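Local structure of surface layer protein (Geobacillus stearothermophilus, 4UJ8) at residues T122-K127 and A147-K152; I131-A136 and I233-P238; N138-A143 and G207-K212; V183-S188 and T215-L220. The protein probably self-assembles into the crystalline layer coating the bacterial cell, this piece being its calcium-binding domains 6 and 7. All coordinates share one frame; numbering follows the deposited sequence.

Contact 1: residues T122-K127 and A147-K152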
# COMPACT_ATOMS: atom_id res chain seq x y z
N THR A 122 9.32 -5.70 6.27
CA THR A 122 8.81 -6.30 7.51
C THR A 122 9.92 -6.74 8.46
O THR A 122 9.77 -6.66 9.68
CB THR A 122 7.89 -7.48 7.19
OG1 THR A 122 6.82 -7.02 6.36
CG2 THR A 122 7.31 -8.08 8.47
N VAL A 123 11.03 -7.21 7.90
CA VAL A 123 12.17 -7.63 8.71
C VAL A 123 13.42 -6.95 8.19
O VAL A 123 13.66 -6.95 6.99
CB VAL A 123 12.38 -9.15 8.69
CG1 VAL A 123 13.70 -9.54 9.34
CG2 VAL A 123 11.22 -9.85 9.37
N VAL A 124 14.22 -6.38 9.09
CA VAL A 124 15.52 -5.84 8.70
C VAL A 124 16.58 -6.40 9.64
O VAL A 124 16.40 -6.36 10.86
CB VAL A 124 15.56 -4.31 8.72
CG1 VAL A 124 16.95 -3.81 8.30
CG2 VAL A 124 14.49 -3.74 7.79
N THR A 125 17.65 -6.94 9.08
CA THR A 125 18.76 -7.46 9.88
C THR A 125 20.11 -7.01 9.34
O THR A 125 20.28 -6.79 8.14
CB THR A 125 18.78 -8.99 9.92
OG1 THR A 125 18.87 -9.51 8.59
CG2 THR A 125 17.53 -9.53 10.59
N LYS A 126 21.09 -6.89 10.24
CA LYS A 126 22.45 -6.59 9.83
C LYS A 126 23.23 -7.89 9.62
O LYS A 126 22.98 -8.90 10.28
CB LYS A 126 23.17 -5.70 10.86
CG LYS A 126 23.45 -6.36 12.22
CD LYS A 126 24.17 -5.41 13.18
CE LYS A 126 24.15 -6.00 14.61
NZ LYS A 126 24.91 -5.18 15.61
N LYS A 127 24.17 -7.84 8.69
CA LYS A 127 25.01 -8.99 8.36
C LYS A 127 26.22 -9.04 9.28
O LYS A 127 26.53 -10.07 9.88
CB LYS A 127 25.44 -8.93 6.90
CG LYS A 127 24.30 -9.01 5.90
CD LYS A 127 24.80 -8.81 4.47
CE LYS A 127 23.71 -9.08 3.45
NZ LYS A 127 24.12 -8.70 2.07
N ALA A 147 24.42 -2.42 1.96
CA ALA A 147 24.91 -3.74 1.62
C ALA A 147 25.03 -4.63 2.87
O ALA A 147 25.05 -5.85 2.76
CB ALA A 147 26.25 -3.64 0.90
N ASN A 148 25.11 -4.01 4.04
CA ASN A 148 25.25 -4.75 5.30
C ASN A 148 23.89 -5.08 5.92
O ASN A 148 23.82 -5.62 7.02
CB ASN A 148 26.10 -3.94 6.29
CG ASN A 148 26.58 -4.78 7.49
OD1 ASN A 148 27.13 -5.86 7.33
ND2 ASN A 148 26.35 -4.26 8.69
N LEU A 149 22.81 -4.75 5.21
CA LEU A 149 21.46 -5.05 5.69
C LEU A 149 20.75 -6.05 4.79
O LEU A 149 20.95 -6.06 3.57
CB LEU A 149 20.63 -3.78 5.80
CG LEU A 149 21.10 -2.67 6.76
CD1 LEU A 149 20.23 -1.42 6.53
CD2 LEU A 149 21.01 -3.12 8.20
N ASP A 150 19.91 -6.89 5.39
CA ASP A 150 18.97 -7.71 4.65
C ASP A 150 17.57 -7.22 5.00
O ASP A 150 17.24 -7.01 6.18
CB ASP A 150 19.14 -9.19 4.98
CG ASP A 150 20.32 -9.81 4.26
OD1 ASP A 150 20.43 -9.63 3.03
OD2 ASP A 150 21.14 -10.47 4.93
N ILE A 151 16.75 -7.00 3.97
CA ILE A 151 15.38 -6.57 4.15
C ILE A 151 14.46 -7.64 3.57
O ILE A 151 14.68 -8.09 2.44
CB ILE A 151 15.10 -5.21 3.47
CG1 ILE A 151 16.08 -4.14 3.98
CG2 ILE A 151 13.66 -4.75 3.71
CD1 ILE A 151 15.89 -2.77 3.36
N LYS A 152 13.49 -8.09 4.37
CA LYS A 152 12.47 -9.04 3.92
C LYS A 152 11.09 -8.40 3.92
O LYS A 152 10.78 -7.60 4.82
CB LYS A 152 12.41 -10.29 4.81
CG LYS A 152 13.74 -10.98 5.10
CD LYS A 152 14.38 -11.55 3.86
CE LYS A 152 15.39 -12.63 4.25
NZ LYS A 152 16.57 -12.66 3.34
O HOH W 1 21.27 -9.80 7.52
O HOH W 2 16.23 -9.88 7.34
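K127 turns CG to lie beside its own backbone N (chi1 -63°) and runs extended from there, which carries NZ across to A147 O for a hydrogen bond of 3.1 Å. The chain passes D150 at about a right angle, K127 CE sitting 3.3 Å from D150 OD2, whereas the salt bridge from K127 NZ to D150 OD1 is long at 3.9 Å. A water joins the same carboxylate to T125: it donates to D150 OD2 and bonds T125 OG1, which lies between its own N and carbonyl carbon (chi1 58°). On the opposite face V124 and I151 point the same way, V124 CG2 4.1 Å from I151 CG1, and L149 CD2 slants across V124 CG1; F222, L220 and L175 pack on this apolar side. N148 rests OD1 3.5 Å from K127 CB and gives ND2 to A128 O. With an alanine here, A128 O would probably lose that donor and a gap would open beside K127. Paired backbone bonds join T125 to D150 between the ends. At the far end T122 N and V123 N both donate to K152 O, 2.8 Å from T122 N, so two residues face one: a classic beta bulge closing a two-stranded antiparallel sheet.

Contact 2: residues I131-A136 and I233-P238; sequences IELDAA and ITVKAP
L133 and V235 meet obliquely at the heart of this pairing, L133 CG 4.0 Å from V235 CG1, and the tip of the leucine, CD1, settles 4.1 Å from A237 CB. Next to them I131 and V235 lie side by side, with I131 CG1 3.9 Å from V235 CG2; that branch of I131 is tucked between its own N and carbonyl carbon (chi1 56°), leaning it over the neighbouring strand. On the other face E132 and K236 run side by side as extended chains, yet their charged ends stay apart, E132 OE1 4.8 Å from K236 NZ. The register is set by backbone hydrogen bonds: I131 N to T234 O, K236 N to I131 O and, almost straight, L133 N to K236 O at 2.9 Å. Further out, K144 of helix 142-147 covers I131 and L133 and gives NZ to E132 O, while V210 touches both L133 and A237. A serine in place of L133 is likely to open a gap between V235, A237 and V210 and set a hydroxyl among their methyl groups. The chemistry is thus divided by face: parallel strands joined by backbone hydrogen bonds, with buried aliphatic groups packed on one side and, on the other, opposite charges that lie near each other without touching.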
# COMPACT_ATOMS: atom_id res chain seq x y z
N ILE A 131 31.53 -2.33 9.49
CA ILE A 131 31.98 -2.17 8.11
C ILE A 131 33.10 -1.15 8.02
O ILE A 131 33.19 -0.23 8.83
CB ILE A 131 30.85 -1.73 7.18
CG1 ILE A 131 30.20 -0.44 7.69
CG2 ILE A 131 29.82 -2.84 7.06
CD1 ILE A 131 29.21 0.17 6.69
N GLU A 132 33.97 -1.34 7.03
CA GLU A 132 35.12 -0.47 6.82
C GLU A 132 35.06 0.11 5.42
O GLU A 132 34.93 -0.62 4.44
CB GLU A 132 36.42 -1.24 7.03
CG GLU A 132 37.66 -0.36 7.08
CD GLU A 132 38.90 -1.13 7.52
OE1 GLU A 132 38.83 -1.86 8.54
OE2 GLU A 132 39.94 -0.99 6.86
N LEU A 133 35.16 1.43 5.32
CA LEU A 133 35.12 2.09 4.02
C LEU A 133 36.50 2.13 3.40
O LEU A 133 37.51 2.10 4.11
CB LEU A 133 34.56 3.50 4.15
CG LEU A 133 33.31 3.66 5.01
CD1 LEU A 133 32.92 5.12 5.08
CD2 LEU A 133 32.17 2.79 4.49
N ASP A 134 36.53 2.17 2.08
CA ASP A 134 37.76 2.41 1.33
C ASP A 134 37.45 3.42 0.23
O ASP A 134 36.40 4.05 0.25
CB ASP A 134 38.31 1.11 0.75
CG ASP A 134 37.26 0.31 0.01
OD1 ASP A 134 36.35 0.91 -0.58
OD2 ASP A 134 37.35 -0.94 -0.00
N ALA A 135 38.35 3.57 -0.73
CA ALA A 135 38.21 4.61 -1.74
C ALA A 135 36.96 4.45 -2.59
O ALA A 135 36.38 5.45 -3.04
CB ALA A 135 39.46 4.65 -2.63
N ALA A 136 36.52 3.21 -2.80
CA ALA A 136 35.35 2.95 -3.63
C ALA A 136 34.08 3.54 -3.03
O ALA A 136 33.13 3.86 -3.74
CB ALA A 136 35.18 1.46 -3.86
N ILE A 233 25.47 -0.48 13.84
CA ILE A 233 26.59 -0.88 13.00
C ILE A 233 27.76 0.08 13.21
O ILE A 233 27.61 1.30 13.11
CB ILE A 233 26.19 -0.90 11.51
CG1 ILE A 233 25.03 -1.87 11.28
CG2 ILE A 233 27.39 -1.28 10.65
CD1 ILE A 233 24.32 -1.70 9.94
N THR A 234 28.93 -0.49 13.51
CA THR A 234 30.16 0.29 13.63
C THR A 234 30.73 0.53 12.24
O THR A 234 30.85 -0.40 11.44
CB THR A 234 31.20 -0.43 14.51
OG1 THR A 234 30.65 -0.67 15.81
CG2 THR A 234 32.47 0.40 14.63
N VAL A 235 31.09 1.78 11.96
CA VAL A 235 31.64 2.15 10.66
C VAL A 235 33.05 2.69 10.84
O VAL A 235 33.23 3.68 11.54
CB VAL A 235 30.79 3.21 9.95
CG1 VAL A 235 31.42 3.57 8.59
CG2 VAL A 235 29.34 2.73 9.76
N LYS A 236 34.03 2.06 10.21
CA LYS A 236 35.37 2.65 10.20
C LYS A 236 35.64 3.40 8.91
O LYS A 236 35.54 2.84 7.82
CB LYS A 236 36.45 1.60 10.42
CG LYS A 236 37.84 2.21 10.40
CD LYS A 236 38.91 1.24 10.84
CE LYS A 236 40.23 1.96 11.06
NZ LYS A 236 41.30 1.01 11.48
N ALA A 237 36.00 4.67 9.05
CA ALA A 237 36.36 5.50 7.91
C ALA A 237 37.83 5.86 8.03
O ALA A 237 38.18 6.88 8.62
CB ALA A 237 35.47 6.74 7.85
N PRO A 238 38.71 5.01 7.48
CA PRO A 238 40.16 5.15 7.69
C PRO A 238 40.73 6.38 6.99
O PRO A 238 40.08 6.93 6.09
CB PRO A 238 40.73 3.86 7.09
CG PRO A 238 39.72 3.42 6.09
CD PRO A 238 38.38 3.86 6.62

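Contact 3: residues N138-A143 and G207-K212; sequences NGDALA and GLAVKK
G139 and V210 open a short stretch of opposed backbone whose two runs, 139-142 and 207-210, point 142° apart. D140 and A209 form its single bridge, their CA atoms 4.3 Å apart. On one flank V210 N donates to G139 O at 2.8 Å; on the other A141 N donates to L208 O at 2.9 Å. Both donors stand well above the carbonyl plane they address, by 37° and 39°, so neither lies on a lone pair. G139 and G207 both adopt positive phi, and a beta carbon at G207 would collide with the carbonyl O of the residue before, which calls for glycine.

The D140 carboxylate then grips the opposing loop. Its OD2 takes G207 N at 2.8 Å on the syn side, and its OD1 takes L208 N at 3.1 Å, also syn but further out of the plane. OD1 has a second donor, L142 N at 3.0 Å, a capping bond in which D140 precedes the turn leading into helix 142-147; three peptide N-H groups converging on one carboxylate would probably favour its charged form. Beside it the leucines cross at about a right angle, L142 CD1 4.0 Å from L208 CD1, and A141 CB packs on L208 CB.

Around this junction, I205 packs on L142 and L208 touches L218 of strand 214-222, so the loop joins the approach to helix 142-147 to the adjoining sheet.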
# COMPACT_ATOMS: atom_id res chain seq x y z
N ASN A 138 33.86 6.39 -1.78
CA ASN A 138 33.86 7.82 -2.09
C ASN A 138 33.40 8.69 -0.92
O ASN A 138 32.67 9.66 -1.10
CB ASN A 138 32.97 8.11 -3.30
CG ASN A 138 33.50 7.49 -4.59
OD1 ASN A 138 34.71 7.40 -4.80
ND2 ASN A 138 32.59 7.08 -5.47
N GLY A 139 33.82 8.31 0.28
CA GLY A 139 33.57 9.11 1.46
C GLY A 139 32.11 9.21 1.88
O GLY A 139 31.70 10.20 2.49
N ASP A 140 31.33 8.18 1.55
CA ASP A 140 29.94 8.12 2.00
C ASP A 140 29.57 6.68 2.38
O ASP A 140 29.74 5.77 1.58
CB ASP A 140 29.01 8.67 0.92
CG ASP A 140 27.60 8.92 1.43
OD1 ASP A 140 26.97 7.96 1.93
OD2 ASP A 140 27.14 10.07 1.34
N ALA A 141 29.09 6.49 3.60
CA ALA A 141 28.87 5.15 4.14
C ALA A 141 27.56 4.47 3.72
O ALA A 141 27.38 3.28 4.00
CB ALA A 141 28.92 5.20 5.67
N LEU A 142 26.66 5.19 3.06
CA LEU A 142 25.31 4.65 2.86
C LEU A 142 25.29 3.37 2.03
O LEU A 142 24.60 2.41 2.38
CB LEU A 142 24.38 5.69 2.22
CG LEU A 142 22.93 5.22 2.08
CD1 LEU A 142 22.34 4.79 3.43
CD2 LEU A 142 22.05 6.30 1.46
N ALA A 143 26.04 3.34 0.93
CA ALA A 143 26.02 2.16 0.07
C ALA A 143 26.51 0.92 0.83
O ALA A 143 25.87 -0.13 0.79
CB ALA A 143 26.85 2.39 -1.20
N GLY A 207 24.30 9.99 1.55
CA GLY A 207 23.63 10.61 2.67
C GLY A 207 24.26 10.33 4.02
O GLY A 207 23.79 10.85 5.03
N LEU A 208 25.30 9.50 4.03
CA LEU A 208 26.11 9.30 5.23
C LEU A 208 27.53 9.75 4.96
O LEU A 208 28.49 8.96 5.02
CB LEU A 208 26.08 7.84 5.68
CG LEU A 208 24.73 7.38 6.25
CD1 LEU A 208 24.74 5.89 6.47
CD2 LEU A 208 24.42 8.12 7.55
N ALA A 209 27.67 11.03 4.65
CA ALA A 209 28.96 11.61 4.29
C ALA A 209 29.96 11.55 5.43
O ALA A 209 29.61 11.78 6.59
CB ALA A 209 28.78 13.04 3.83
N VAL A 210 31.21 11.23 5.10
CA VAL A 210 32.32 11.22 6.05
C VAL A 210 32.87 12.63 6.15
O VAL A 210 33.22 13.24 5.14
CB VAL A 210 33.44 10.24 5.63
CG1 VAL A 210 34.64 10.31 6.59
CG2 VAL A 210 32.90 8.82 5.55
N LYS A 211 32.92 13.15 7.36
CA LYS A 211 33.41 14.51 7.57
C LYS A 211 34.90 14.51 7.88
O LYS A 211 35.62 15.43 7.50
CB LYS A 211 32.63 15.20 8.70
CG LYS A 211 31.15 15.45 8.39
CD LYS A 211 30.35 15.66 9.67
CE LYS A 211 29.27 16.71 9.51
NZ LYS A 211 28.53 16.96 10.80
N LYS A 212 35.36 13.47 8.57
CA LYS A 212 36.78 13.29 8.87
C LYS A 212 37.03 11.83 9.18
O LYS A 212 36.09 11.09 9.48
CB LYS A 212 37.22 14.18 10.04
CG LYS A 212 36.88 13.61 11.40
CD LYS A 212 37.43 14.48 12.53
CE LYS A 212 36.34 14.73 13.57
NZ LYS A 212 36.85 15.38 14.81

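Contact 4: residues V183-S188 and T215-L220; sequences VSSDTS and TVTLTL
S185 points toward strand 215-220 and puts its hydroxyl where its own carbonyl would bond in a regular antiparallel pair. With OG set between its own N and carbonyl carbon (chi1 63°), S185 OG accepts from T217 N at 2.8 Å in an almost straight bond (176°), and S185 N answers with a bond to T217 O at 3.0 Å. Thus a side chain completes the pairing just as strand 179-184 ends.

S184 turns to the other face, toward the buried side chains. Its CB is met by the tip of L218, CD2, at 3.6 Å, and its OG lies alongside V216 CG1. That OG stands anti to the backbone N (chi1 173°), directed along the chain, where it receives D186 N at 3.2 Å; its stronger partner is I190 O in the following loop. V216 CG1 lies beyond, 3.5 Å from D186 CB.

The D186 carboxylate faces two ways. OD1 is held from one and the same face of its plane by S188 N and by S188 OG, the latter at 2.8 Å. OD2 accepts from a water at 2.6 Å, which also donates to T215 O and so bridges the loop back to the strand.

Ahead of these, V183 and T219 form an ordinary antiparallel hydrogen-bonded pair, their side chains sharing a face away from L218. Strand 179-184, outermost in its mixed sheet within this chain, here runs out into an ST turn at S184 and then an Asx turn at D186.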
# COMPACT_ATOMS: atom_id res chain seq x y z
N VAL A 183 21.24 7.38 14.26
CA VAL A 183 22.07 8.12 15.20
C VAL A 183 23.54 7.76 15.06
O VAL A 183 23.90 6.58 15.02
CB VAL A 183 21.64 7.88 16.67
CG1 VAL A 183 22.65 8.51 17.64
CG2 VAL A 183 20.25 8.43 16.90
N SER A 184 24.38 8.80 14.99
CA SER A 184 25.82 8.62 14.98
C SER A 184 26.39 8.86 16.38
O SER A 184 25.99 9.82 17.04
CB SER A 184 26.49 9.56 13.98
OG SER A 184 27.91 9.50 14.09
N SER A 185 27.31 8.01 16.80
CA SER A 185 27.98 8.18 18.10
C SER A 185 28.93 9.38 18.09
O SER A 185 29.28 9.91 19.14
CB SER A 185 28.74 6.91 18.51
OG SER A 185 29.79 6.59 17.60
N ASP A 186 29.33 9.82 16.89
CA ASP A 186 30.19 10.99 16.75
C ASP A 186 29.82 11.76 15.48
O ASP A 186 30.29 11.43 14.39
CB ASP A 186 31.67 10.57 16.73
CG ASP A 186 32.61 11.75 16.88
OD1 ASP A 186 32.15 12.90 16.76
OD2 ASP A 186 33.82 11.52 17.12
N THR A 187 28.98 12.78 15.64
CA THR A 187 28.47 13.53 14.50
C THR A 187 29.58 14.28 13.75
O THR A 187 29.37 14.71 12.61
CB THR A 187 27.40 14.53 14.93
OG1 THR A 187 27.94 15.40 15.93
CG2 THR A 187 26.18 13.79 15.51
N SER A 188 30.75 14.44 14.36
CA SER A 188 31.84 15.13 13.68
C SER A 188 32.52 14.21 12.67
O SER A 188 33.25 14.67 11.80
CB SER A 188 32.86 15.67 14.69
OG SER A 188 33.69 14.65 15.21
N THR A 215 36.00 6.45 13.53
CA THR A 215 35.16 5.29 13.72
C THR A 215 33.96 5.69 14.54
O THR A 215 34.10 6.31 15.59
CB THR A 215 35.93 4.14 14.40
OG1 THR A 215 37.01 3.74 13.56
CG2 THR A 215 35.01 2.94 14.65
N VAL A 216 32.77 5.34 14.04
CA VAL A 216 31.54 5.65 14.74
C VAL A 216 30.64 4.44 14.80
O VAL A 216 30.82 3.48 14.05
CB VAL A 216 30.75 6.79 14.07
CG1 VAL A 216 31.48 8.10 14.19
CG2 VAL A 216 30.48 6.46 12.60
N THR A 217 29.67 4.49 15.71
CA THR A 217 28.58 3.53 15.71
C THR A 217 27.37 4.23 15.17
O THR A 217 26.99 5.29 15.66
CB THR A 217 28.29 3.01 17.12
OG1 THR A 217 29.43 2.30 17.60
CG2 THR A 217 27.07 2.08 17.11
N LEU A 218 26.78 3.66 14.11
CA LEU A 218 25.53 4.16 13.58
C LEU A 218 24.39 3.28 14.07
O LEU A 218 24.42 2.06 13.90
CB LEU A 218 25.56 4.19 12.04
CG LEU A 218 26.57 5.14 11.40
CD1 LEU A 218 26.36 5.21 9.88
CD2 LEU A 218 26.48 6.53 12.00
N THR A 219 23.40 3.90 14.70
CA THR A 219 22.24 3.16 15.18
C THR A 219 21.02 3.54 14.35
O THR A 219 20.58 4.70 14.34
CB THR A 219 21.95 3.43 16.67
OG1 THR A 219 23.14 3.22 17.43
CG2 THR A 219 20.85 2.50 17.19
N LEU A 220 20.50 2.56 13.64
CA LEU A 220 19.28 2.73 12.87
C LEU A 220 18.08 2.54 13.78
O LEU A 220 18.01 1.56 14.51
CB LEU A 220 19.23 1.72 11.72
CG LEU A 220 20.13 1.90 10.50
CD1 LEU A 220 21.62 1.86 10.84
CD2 LEU A 220 19.79 0.83 9.47
O HOH W 3 34.64 9.04 17.35

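How the contacts relate
Contacts 2 and 4 belong to one mixed sheet, in which strands 231-237 and 214-222 are neighbours; I233 O and L218 N lie 2.7 Å apart between them. Contact 3 lies against both, its centre 9 Å from that of contact 2 and 12 Å from that of contact 4: A141 CB meets V235 CG1 at 4.2 Å, and K211 NZ lies 3.0 Å from T187 O, a probable hydrogen bond. Contact 1 forms a separate small sheet 18 to 20 Å from the others by centres, and its L149 CD1 reaches L220 CD2 at 3.7 Å. Calcium lies near but apart: the side chains of I151 and L142 are each about 13 Å from a bound ion.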